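Local coordinates for CBS domain-containing protein (Pyrococcus horikoshii, PDB 2YZQ) that binds S-adenosylmethionine in a pocket built by its CBS domains, consistent with a ligand-sensing role, although its biological function is not established, at residues R229-A234 with Q254-R259; V136-E141 with P161-E166; Y131-V136 with D270-K275. One frame throughout, in Å; residues are numbered along the deposited sequence.

How the interactions relate
Along the chain, interaction 3 closes a large loop that contains interaction 2 and then interaction 1. Interactions 1 and 2 each join a segment to a strand lying one helix further along the chain, helix 240-250 and helix 145-153 respectively, in different CBS ranges. Their centres are about 12 Å apart, and P256 CG meets P161 CG at 4.1 Å. Interaction 3, its centre about 14 Å from that of interaction 1, touches it through Y132 and V257; it shares V136 with interaction 2 and ties the approach to strand 139-140 to helix 270-273. Interaction 3 and the P256-P161 touch thus join the two CBS units; S-adenosylmethionine is bound at interaction 1.

Interaction 1 of 3, residues R229-A234 with Q254-R259; sequences RDVIVA and QLPVIR. With SAM (S-adenosylmethionine), chain B.
V231 packs its CG1 methyl against CG of the P256 ring, 3.8 Å away, as the two side chains cross obliquely. CG1 stands anti to the backbone N of V231, a position that also brings it near N1 of the adenine of S-adenosylmethionine. Further along, CG2 of V233 takes the crowded position between backbone N and carbonyl carbon and meets CD1 of I258 at 3.7 Å, the side chains running roughly at a right angle. CD2 of L255 packs on CB of A234 and CG2 of I232. A234 fixes the backbones together: its N donates to P256 O and its O accepts from I258 N, both at 2.9 Å, so a single bridge is bonded on either side of V257.

The adenine is read almost entirely by backbone atoms. I232 N gives a nearly straight bond (171°) to N1 at 2.7 Å, while the amino group N6 donates to I232 O at 3.1 Å and to Q254 O at 3.0 Å, one carbonyl from each segment. Bent at chi2 (-69°), the Q254 side chain turns back to the ligand, and its NE2 makes a weak bond to N7. P256 CD approaches N6 at 3.4 Å, a van der Waals contact beside the hydrogen bonds. D177, T228 and E253 supply further hydrogen bonds to the ligand. Strand 254-259 continues through backbone bonds to strand 263-269. Backbone recognition of adenine beside a strand, in the cleft between two paired CBS units, is characteristic of the nucleoside-binding site of CBS domain proteins.

Interaction 2 of 3, residues V136-E141 with P161-E166; sequences VSIVWE and PVVDSE
A water links W140, S165 and E141: its oxygen accepts from W140 NE1 at 2.8 Å and from S165 N, and it donates to E141 OE2 at 2.7 Å. It lies in the plane of the indole at its edge and serves both donors, NE1 and S165 N, which lie close together without bonding to each other. W140 has CG anti to the backbone N (chi1 174°), and the ring turns its CD1 edge to V163 O, 3.1 Å away and near the ring plane.

V163 O is thus met twice, since E141 N also donates to it at 2.9 Å, nearly along the C=O axis. V139 N to P161 O and V163 N to V139 O complete the parallel pairing, in which V139 pairs with V162 and W140 with V163. V139 and V162 lie side by side on one face, CG1 to CG2 at 3.9 Å; V162 CG1 also presses on E141 CA at 3.4 Å. Ahead of strand 139-140, V136 CG2 meets P161 CG tip to tip.

The D164 carboxylate is turned to its own loop: OD1 accepts from E166 N in an Asx turn, and also from N168 N. Strand 169-174 pairs antiparallel with the far edge of 159-163. Joined through helix 145-153, strands 139-140 and 159-163 form the beta-alpha-beta unit at the heart of the CBS fold.

Interaction 3 of 3, residues Y131-V136 with D270-K275; sequences YYQRYV and DFDLLK
The amide of Q133 and the carboxylate of D272 meet with their planes 25° apart, the side chains crossing at about a right angle. D272 OD1 lies close to the amide plane, whereas Q133 NE2 comes to it from above the carboxylate plane (38° out) at 2.7 Å. This contact belongs to the packing of two CBS units in one pair: the lead-in to strand 139-140 is bound to the short helix 270-273, which follows strand 263-269. A second pair of flat groups lies within the lead-in, where R134 spreads its guanidinium over the Y132 ring. NH1 sits 3.4 Å above the ring centre, and it also donates to Y132 O, which lies at the guanidinium edge.

Q133 CG, anti to the carbonyl carbon (chi1 -68°), rests against both carboxylate oxygens of D272 at 3.4 Å. D272 OD1 has a second partner in R269, through a salt bridge that would partly balance its charge. The Y131 ring slants across K275, its CD1 3.7 Å from K275 CB, the two side chains sliding past each other in opposite directions. Beyond the contact, D270 makes a salt bridge to R92 and touches helix 109-117, so this helix also faces the CBS range 62-118. A backbone bond between Q133 and L267 fastens the lead-in to strand 263-269 as well. The bend at chi3 of K275 turns CE toward Y131 O, and NZ beyond it donates to that oxygen, with a modelled NZ to O distance of 2.5 Å, short enough that its exact value is doubtful.

Interaction 1 of 3, residues R229-A234 with Q254-R259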
loop_
_atom_site.group_PDB
_atom_site.type_symbol
_atom_site.label_atom_id
_atom_site.label_comp_id
_atom_site.label_asym_id
_atom_site.label_seq_id
_atom_site.Cartn_x
_atom_site.Cartn_y
_atom_site.Cartn_z
ATOM N N ARG A 229 -4.375 8.136 -17.702
ATOM C CA ARG A 229 -3.364 8.271 -18.750
ATOM C C ARG A 229 -2.061 8.952 -18.357
ATOM O O ARG A 229 -1.003 8.634 -18.910
ATOM C CB ARG A 229 -3.977 8.975 -19.962
ATOM C CG ARG A 229 -5.070 8.149 -20.620
ATOM C CD ARG A 229 -5.756 8.890 -21.752
ATOM N NE ARG A 229 -6.843 8.088 -22.307
ATOM C CZ ARG A 229 -6.668 7.031 -23.092
ATOM N NH1 ARG A 229 -5.442 6.647 -23.426
ATOM N NH2 ARG A 229 -7.717 6.351 -23.535
ATOM N N ASP A 230 -2.123 9.885 -17.411
ATOM C CA ASP A 230 -0.915 10.573 -16.979
ATOM C C ASP A 230 -0.315 9.805 -15.815
ATOM O O ASP A 230 -0.726 9.969 -14.668
ATOM C CB ASP A 230 -1.226 12.011 -16.563
ATOM C CG ASP A 230 0.024 12.790 -16.205
ATOM O OD1 ASP A 230 1.080 12.524 -16.815
ATOM O OD2 ASP A 230 -0.047 13.672 -15.327
ATOM N N VAL A 231 0.667 8.967 -16.124
ATOM C CA VAL A 231 1.304 8.133 -15.115
ATOM C C VAL A 231 2.483 8.807 -14.421
ATOM O O VAL A 231 3.377 9.369 -15.070
ATOM C CB VAL A 231 1.785 6.805 -15.742
ATOM C CG1 VAL A 231 2.148 5.812 -14.654
ATOM C CG2 VAL A 231 0.697 6.230 -16.640
ATOM N N ILE A 232 2.456 8.766 -13.092
ATOM C CA ILE A 232 3.517 9.324 -12.270
ATOM C C ILE A 232 4.548 8.208 -12.156
ATOM O O ILE A 232 4.251 7.144 -11.605
ATOM C CB ILE A 232 3.002 9.682 -10.869
ATOM C CG1 ILE A 232 1.816 10.644 -10.987
ATOM C CG2 ILE A 232 4.129 10.285 -10.047
ATOM C CD1 ILE A 232 2.132 11.912 -11.756
ATOM N N VAL A 233 5.747 8.453 -12.674
ATOM C CA VAL A 233 6.798 7.437 -12.692
ATOM C C VAL A 233 8.036 7.711 -11.861
ATOM O O VAL A 233 8.272 8.825 -11.392
ATOM C CB VAL A 233 7.281 7.173 -14.149
ATOM C CG1 VAL A 233 6.119 6.780 -15.030
ATOM C CG2 VAL A 233 7.951 8.419 -14.716
ATOM N N ALA A 234 8.830 6.657 -11.695
ATOM C CA ALA A 234 10.090 6.711 -10.973
ATOM C C ALA A 234 11.145 6.078 -11.872
ATOM O O ALA A 234 10.822 5.512 -12.917
ATOM C CB ALA A 234 9.986 5.929 -9.665
ATOM N N GLN A 254 1.987 3.232 -5.532
ATOM C CA GLN A 254 3.022 2.677 -6.397
ATOM C C GLN A 254 3.330 3.530 -7.617
ATOM O O GLN A 254 2.447 4.188 -8.168
ATOM C CB GLN A 254 2.611 1.286 -6.885
ATOM C CG GLN A 254 1.365 1.282 -7.774
ATOM C CD GLN A 254 0.101 1.620 -7.013
ATOM O OE1 GLN A 254 -0.258 0.937 -6.053
ATOM N NE2 GLN A 254 -0.594 2.672 -7.448
ATOM N N LEU A 255 4.593 3.503 -8.035
ATOM C CA LEU A 255 5.034 4.233 -9.220
ATOM C C LEU A 255 5.760 3.296 -10.163
ATOM O O LEU A 255 6.686 2.596 -9.757
ATOM C CB LEU A 255 6.008 5.365 -8.873
ATOM C CG LEU A 255 5.528 6.672 -8.238
ATOM C CD1 LEU A 255 4.966 6.412 -6.861
ATOM C CD2 LEU A 255 6.698 7.648 -8.165
ATOM N N PRO A 256 5.326 3.236 -11.427
ATOM C CA PRO A 256 6.031 2.357 -12.360
ATOM C C PRO A 256 7.470 2.875 -12.459
ATOM O O PRO A 256 7.705 4.082 -12.397
ATOM C CB PRO A 256 5.274 2.569 -13.662
ATOM C CG PRO A 256 3.865 2.773 -13.196
ATOM C CD PRO A 256 4.037 3.682 -11.990
ATOM N N VAL A 257 8.433 1.969 -12.588
ATOM C CA VAL A 257 9.831 2.363 -12.722
ATOM C C VAL A 257 10.145 2.248 -14.204
ATOM O O VAL A 257 9.885 1.213 -14.809
ATOM C CB VAL A 257 10.755 1.417 -11.929
ATOM C CG1 VAL A 257 12.228 1.801 -12.157
ATOM C CG2 VAL A 257 10.401 1.492 -10.446
ATOM N N ILE A 258 10.687 3.312 -14.786
ATOM C CA ILE A 258 10.993 3.306 -16.211
ATOM C C ILE A 258 12.372 3.823 -16.576
ATOM O O ILE A 258 13.127 4.322 -15.738
ATOM C CB ILE A 258 10.000 4.185 -17.000
ATOM C CG1 ILE A 258 10.230 5.661 -16.649
ATOM C CG2 ILE A 258 8.568 3.779 -16.676
ATOM C CD1 ILE A 258 9.534 6.648 -17.568
ATOM N N ARG A 259 12.669 3.694 -17.865
ATOM C CA ARG A 259 13.891 4.194 -18.471
ATOM C C ARG A 259 13.320 4.886 -19.708
ATOM O O ARG A 259 12.188 4.597 -20.105
ATOM C CB ARG A 259 14.825 3.051 -18.882
ATOM C CG ARG A 259 14.346 2.255 -20.084
ATOM C CD ARG A 259 15.400 1.276 -20.581
ATOM N NE ARG A 259 15.610 0.166 -19.656
ATOM C CZ ARG A 259 16.402 -0.871 -19.904
ATOM N NH1 ARG A 259 17.064 -0.946 -21.052
ATOM N NH2 ARG A 259 16.533 -1.837 -19.005
HETATM N N SAM B . -6.038 2.992 -2.470
HETATM C CA SAM B . -6.392 4.403 -2.690
HETATM C C SAM B . -7.884 4.596 -2.488
HETATM O O SAM B . -8.344 5.720 -2.360
HETATM O OXT SAM B . -8.628 3.632 -2.453
HETATM C CB SAM B . -5.989 4.803 -4.116
HETATM C CG SAM B . -5.891 6.326 -4.221
HETATM S SD SAM B . -5.143 6.798 -5.810
HETATM C CE SAM B . -5.424 8.599 -5.732
HETATM C "C5'" SAM B . -6.293 6.203 -7.071
HETATM C "C4'" SAM B . -5.989 6.901 -8.398
HETATM O "O4'" SAM B . -4.556 7.027 -8.569
HETATM C "C3'" SAM B . -6.522 6.102 -9.595
HETATM O "O3'" SAM B . -7.137 7.000 -10.533
HETATM C "C2'" SAM B . -5.254 5.449 -10.164
HETATM O "O2'" SAM B . -5.399 5.130 -11.552
HETATM C "C1'" SAM B . -4.220 6.548 -9.880
HETATM N N9 SAM B . -2.839 6.060 -9.878
HETATM C C8 SAM B . -2.310 4.980 -9.210
HETATM N N7 SAM B . -1.012 4.962 -9.367
HETATM C C5 SAM B . -0.661 5.944 -10.241
HETATM C C6 SAM B . 0.542 6.371 -10.869
HETATM N N6 SAM B . 1.734 5.712 -10.644
HETATM N N1 SAM B . 0.505 7.437 -11.696
HETATM C C2 SAM B . -0.639 8.067 -11.985
HETATM N N3 SAM B . -1.783 7.723 -11.397
HETATM C C4 SAM B . -1.840 6.662 -10.555
#

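Interaction 2 of 3, residues V136-E141 with P161-E166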
loop_
_atom_site.group_PDB
_atom_site.type_symbol
_atom_site.label_atom_id
_atom_site.label_comp_id
_atom_site.label_asym_id
_atom_site.label_seq_id
_atom_site.Cartn_x
_atom_site.Cartn_y
_atom_site.Cartn_z
ATOM N N VAL A 136 6.532 -7.257 -12.433
ATOM C CA VAL A 136 5.321 -6.456 -12.349
ATOM C C VAL A 136 4.189 -6.963 -13.233
ATOM O O VAL A 136 4.405 -7.304 -14.397
ATOM C CB VAL A 136 5.631 -4.998 -12.737
ATOM C CG1 VAL A 136 6.248 -4.956 -14.119
ATOM C CG2 VAL A 136 4.369 -4.155 -12.685
ATOM N N SER A 137 2.986 -7.011 -12.667
ATOM C CA SER A 137 1.801 -7.434 -13.410
ATOM C C SER A 137 1.317 -6.221 -14.197
ATOM O O SER A 137 1.149 -5.143 -13.631
ATOM C CB SER A 137 0.700 -7.885 -12.451
ATOM O OG SER A 137 1.092 -9.065 -11.768
ATOM N N ILE A 138 1.094 -6.399 -15.496
ATOM C CA ILE A 138 0.642 -5.295 -16.337
ATOM C C ILE A 138 -0.545 -5.738 -17.171
ATOM O O ILE A 138 -0.929 -6.895 -17.145
ATOM C CB ILE A 138 1.769 -4.820 -17.284
ATOM C CG1 ILE A 138 2.108 -5.916 -18.303
ATOM C CG2 ILE A 138 3.006 -4.469 -16.473
ATOM C CD1 ILE A 138 3.176 -5.505 -19.325
ATOM N N VAL A 139 -1.140 -4.816 -17.912
ATOM C CA VAL A 139 -2.274 -5.197 -18.738
ATOM C C VAL A 139 -2.314 -4.343 -19.990
ATOM O O VAL A 139 -2.032 -3.156 -19.933
ATOM C CB VAL A 139 -3.617 -5.046 -17.960
ATOM C CG1 VAL A 139 -3.900 -3.579 -17.662
ATOM C CG2 VAL A 139 -4.748 -5.664 -18.755
ATOM N N TRP A 140 -2.630 -4.963 -21.124
ATOM C CA TRP A 140 -2.732 -4.228 -22.380
ATOM C C TRP A 140 -4.010 -3.388 -22.334
ATOM O O TRP A 140 -5.048 -3.848 -21.858
ATOM C CB TRP A 140 -2.777 -5.202 -23.556
ATOM C CG TRP A 140 -3.030 -4.533 -24.873
ATOM C CD1 TRP A 140 -2.402 -3.429 -25.373
ATOM C CD2 TRP A 140 -3.977 -4.938 -25.864
ATOM N NE1 TRP A 140 -2.901 -3.118 -26.617
ATOM C CE2 TRP A 140 -3.871 -4.030 -26.942
ATOM C CE3 TRP A 140 -4.906 -5.981 -25.946
ATOM C CZ2 TRP A 140 -4.662 -4.136 -28.091
ATOM C CZ3 TRP A 140 -5.689 -6.085 -27.087
ATOM C CH2 TRP A 140 -5.563 -5.168 -28.143
ATOM N N GLU A 141 -3.932 -2.157 -22.828
ATOM C CA GLU A 141 -5.079 -1.254 -22.801
ATOM C C GLU A 141 -6.327 -1.800 -23.494
ATOM O O GLU A 141 -7.440 -1.358 -23.210
ATOM C CB GLU A 141 -4.694 0.104 -23.400
ATOM C CG GLU A 141 -4.430 0.083 -24.899
ATOM C CD GLU A 141 -3.867 1.397 -25.404
ATOM O OE1 GLU A 141 -4.285 2.465 -24.899
ATOM O OE2 GLU A 141 -3.015 1.366 -26.315
ATOM N N PRO A 161 0.017 -1.310 -14.284
ATOM C CA PRO A 161 0.471 -0.336 -15.278
ATOM C C PRO A 161 -0.173 -0.833 -16.577
ATOM O O PRO A 161 -0.305 -2.043 -16.775
ATOM C CB PRO A 161 1.987 -0.539 -15.298
ATOM C CG PRO A 161 2.291 -0.969 -13.893
ATOM C CD PRO A 161 1.161 -1.934 -13.591
ATOM N N VAL A 162 -0.580 0.081 -17.450
ATOM C CA VAL A 162 -1.211 -0.307 -18.710
ATOM C C VAL A 162 -0.272 -0.011 -19.873
ATOM O O VAL A 162 0.364 1.037 -19.910
ATOM C CB VAL A 162 -2.536 0.465 -18.921
ATOM C CG1 VAL A 162 -3.204 0.006 -20.199
ATOM C CG2 VAL A 162 -3.460 0.249 -17.731
ATOM N N VAL A 163 -0.192 -0.937 -20.822
ATOM C CA VAL A 163 0.691 -0.758 -21.969
ATOM C C VAL A 163 -0.054 -0.833 -23.293
ATOM O O VAL A 163 -1.172 -1.345 -23.359
ATOM C CB VAL A 163 1.807 -1.834 -21.973
ATOM C CG1 VAL A 163 2.639 -1.718 -20.702
ATOM C CG2 VAL A 163 1.193 -3.225 -22.081
ATOM N N ASP A 164 0.557 -0.297 -24.347
ATOM C CA ASP A 164 -0.068 -0.371 -25.657
ATOM C C ASP A 164 0.300 -1.706 -26.303
ATOM O O ASP A 164 0.935 -2.559 -25.676
ATOM C CB ASP A 164 0.337 0.814 -26.551
ATOM C CG ASP A 164 1.831 0.885 -26.826
ATOM O OD1 ASP A 164 2.551 -0.117 -26.642
ATOM O OD2 ASP A 164 2.286 1.969 -27.259
ATOM N N SER A 165 -0.102 -1.890 -27.556
ATOM C CA SER A 165 0.153 -3.142 -28.257
ATOM C C SER A 165 1.632 -3.476 -28.435
ATOM O O SER A 165 1.973 -4.618 -28.735
ATOM C CB SER A 165 -0.542 -3.121 -29.621
ATOM O OG SER A 165 -0.001 -2.106 -30.448
ATOM N N GLU A 166 2.502 -2.488 -28.246
ATOM C CA GLU A 166 3.938 -2.697 -28.397
ATOM C C GLU A 166 4.687 -2.775 -27.068
ATOM O O GLU A 166 5.913 -2.878 -27.043
ATOM C CB GLU A 166 4.545 -1.597 -29.267
ATOM C CG GLU A 166 4.156 -1.694 -30.731
ATOM C CD GLU A 166 4.946 -0.741 -31.599
ATOM O OE1 GLU A 166 4.775 0.485 -31.443
ATOM O OE2 GLU A 166 5.745 -1.220 -32.432
HETATM O O HOH W 1 -2.554 -0.678 -28.028
#

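Interaction 3 of 3, residues Y131-V136 with D270-K275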
loop_
_atom_site.group_PDB
_atom_site.type_symbol
_atom_site.label_atom_id
_atom_site.label_comp_id
_atom_site.label_asym_id
_atom_site.label_seq_id
_atom_site.Cartn_x
_atom_site.Cartn_y
_atom_site.Cartn_z
ATOM N N TYR A 131 15.759 -1.637 -4.250
ATOM C CA TYR A 131 14.464 -2.029 -3.704
ATOM C C TYR A 131 13.249 -2.224 -4.598
ATOM O O TYR A 131 12.307 -2.899 -4.198
ATOM C CB TYR A 131 14.083 -1.023 -2.614
ATOM C CG TYR A 131 15.212 -0.740 -1.658
ATOM C CD1 TYR A 131 15.598 -1.688 -0.714
ATOM C CD2 TYR A 131 15.930 0.453 -1.727
ATOM C CE1 TYR A 131 16.676 -1.459 0.137
ATOM C CE2 TYR A 131 17.010 0.693 -0.879
ATOM C CZ TYR A 131 17.377 -0.271 0.049
ATOM O OH TYR A 131 18.452 -0.054 0.882
ATOM N N TYR A 132 13.241 -1.643 -5.790
ATOM C CA TYR A 132 12.055 -1.778 -6.619
ATOM C C TYR A 132 11.873 -3.180 -7.185
ATOM O O TYR A 132 12.841 -3.915 -7.399
ATOM C CB TYR A 132 12.060 -0.717 -7.736
ATOM C CG TYR A 132 13.003 -0.967 -8.891
ATOM C CD1 TYR A 132 12.640 -1.810 -9.941
ATOM C CD2 TYR A 132 14.244 -0.336 -8.951
ATOM C CE1 TYR A 132 13.491 -2.016 -11.029
ATOM C CE2 TYR A 132 15.104 -0.536 -10.031
ATOM C CZ TYR A 132 14.720 -1.375 -11.065
ATOM O OH TYR A 132 15.567 -1.580 -12.133
ATOM N N GLN A 133 10.616 -3.556 -7.386
ATOM C CA GLN A 133 10.280 -4.866 -7.931
ATOM C C GLN A 133 10.603 -4.941 -9.414
ATOM O O GLN A 133 10.232 -4.058 -10.188
ATOM C CB GLN A 133 8.792 -5.167 -7.751
ATOM C CG GLN A 133 8.347 -5.380 -6.320
ATOM C CD GLN A 133 9.030 -6.564 -5.675
ATOM O OE1 GLN A 133 9.121 -7.640 -6.265
ATOM N NE2 GLN A 133 9.509 -6.375 -4.451
ATOM N N ARG A 134 11.303 -5.999 -9.800
ATOM C CA ARG A 134 11.651 -6.212 -11.197
ATOM C C ARG A 134 10.526 -6.983 -11.875
ATOM O O ARG A 134 10.464 -7.070 -13.103
ATOM C CB ARG A 134 12.947 -7.016 -11.308
ATOM C CG ARG A 134 14.209 -6.180 -11.372
ATOM C CD ARG A 134 14.479 -5.407 -10.089
ATOM N NE ARG A 134 15.771 -4.733 -10.184
ATOM C CZ ARG A 134 16.250 -3.877 -9.289
ATOM N NH1 ARG A 134 15.545 -3.570 -8.208
ATOM N NH2 ARG A 134 17.442 -3.326 -9.483
ATOM N N TYR A 135 9.643 -7.547 -11.064
ATOM C CA TYR A 135 8.520 -8.320 -11.572
ATOM C C TYR A 135 7.256 -7.514 -11.350
ATOM O O TYR A 135 6.940 -7.134 -10.219
ATOM C CB TYR A 135 8.449 -9.658 -10.838
ATOM C CG TYR A 135 9.755 -10.422 -10.892
ATOM C CD1 TYR A 135 10.312 -10.797 -12.115
ATOM C CD2 TYR A 135 10.436 -10.764 -9.724
ATOM C CE1 TYR A 135 11.517 -11.494 -12.176
ATOM C CE2 TYR A 135 11.644 -11.465 -9.774
ATOM C CZ TYR A 135 12.175 -11.826 -11.004
ATOM O OH TYR A 135 13.356 -12.535 -11.066
ATOM N N VAL A 136 6.532 -7.257 -12.433
ATOM C CA VAL A 136 5.321 -6.456 -12.349
ATOM C C VAL A 136 4.189 -6.963 -13.233
ATOM O O VAL A 136 4.405 -7.304 -14.397
ATOM C CB VAL A 136 5.631 -4.998 -12.737
ATOM C CG1 VAL A 136 6.248 -4.956 -14.119
ATOM C CG2 VAL A 136 4.369 -4.155 -12.685
ATOM N N ASP A 270 4.796 1.174 -2.172
ATOM C CA ASP A 270 5.082 1.712 -0.852
ATOM C C ASP A 270 5.663 0.592 0.008
ATOM O O ASP A 270 6.580 0.808 0.799
ATOM C CB ASP A 270 3.809 2.304 -0.203
ATOM C CG ASP A 270 2.581 1.389 -0.299
ATOM O OD1 ASP A 270 2.706 0.191 -0.623
ATOM O OD2 ASP A 270 1.459 1.882 -0.020
ATOM N N PHE A 271 5.143 -0.613 -0.186
ATOM C CA PHE A 271 5.582 -1.785 0.559
ATOM C C PHE A 271 7.060 -2.088 0.309
ATOM O O PHE A 271 7.755 -2.605 1.184
ATOM C CB PHE A 271 4.734 -2.997 0.154
ATOM C CG PHE A 271 4.630 -4.054 1.220
ATOM C CD1 PHE A 271 3.887 -3.821 2.374
ATOM C CD2 PHE A 271 5.268 -5.280 1.071
ATOM C CE1 PHE A 271 3.776 -4.796 3.365
ATOM C CE2 PHE A 271 5.165 -6.267 2.059
ATOM C CZ PHE A 271 4.417 -6.020 3.209
ATOM N N ASP A 272 7.542 -1.761 -0.887
ATOM C CA ASP A 272 8.936 -2.017 -1.229
ATOM C C ASP A 272 9.872 -1.075 -0.488
ATOM O O ASP A 272 11.027 -1.409 -0.227
ATOM C CB ASP A 272 9.154 -1.874 -2.739
ATOM C CG ASP A 272 8.428 -2.940 -3.532
ATOM O OD1 ASP A 272 8.578 -4.126 -3.185
ATOM O OD2 ASP A 272 7.713 -2.596 -4.498
ATOM N N LEU A 273 9.373 0.109 -0.161
ATOM C CA LEU A 273 10.182 1.086 0.551
ATOM C C LEU A 273 10.480 0.632 1.978
ATOM O O LEU A 273 11.453 1.078 2.583
ATOM C CB LEU A 273 9.476 2.446 0.540
ATOM C CG LEU A 273 9.370 3.064 -0.860
ATOM C CD1 LEU A 273 8.636 4.395 -0.787
ATOM C CD2 LEU A 273 10.763 3.259 -1.442
ATOM N N LEU A 274 9.659 -0.271 2.508
ATOM C CA LEU A 274 9.868 -0.781 3.863
ATOM C C LEU A 274 11.216 -1.494 3.957
ATOM O O LEU A 274 11.843 -1.526 5.012
ATOM C CB LEU A 274 8.755 -1.757 4.247
ATOM C CG LEU A 274 7.328 -1.208 4.305
ATOM C CD1 LEU A 274 6.369 -2.339 4.614
ATOM C CD2 LEU A 274 7.229 -0.117 5.366
ATOM N N LYS A 275 11.662 -2.058 2.841
ATOM C CA LYS A 275 12.927 -2.777 2.817
ATOM C C LYS A 275 14.114 -1.867 3.123
ATOM O O LYS A 275 15.180 -2.331 3.537
ATOM C CB LYS A 275 13.108 -3.451 1.458
ATOM C CG LYS A 275 11.959 -4.388 1.104
ATOM C CD LYS A 275 12.204 -5.103 -0.210
ATOM C CE LYS A 275 12.289 -4.127 -1.373
ATOM N NZ LYS A 275 12.659 -4.848 -2.625
#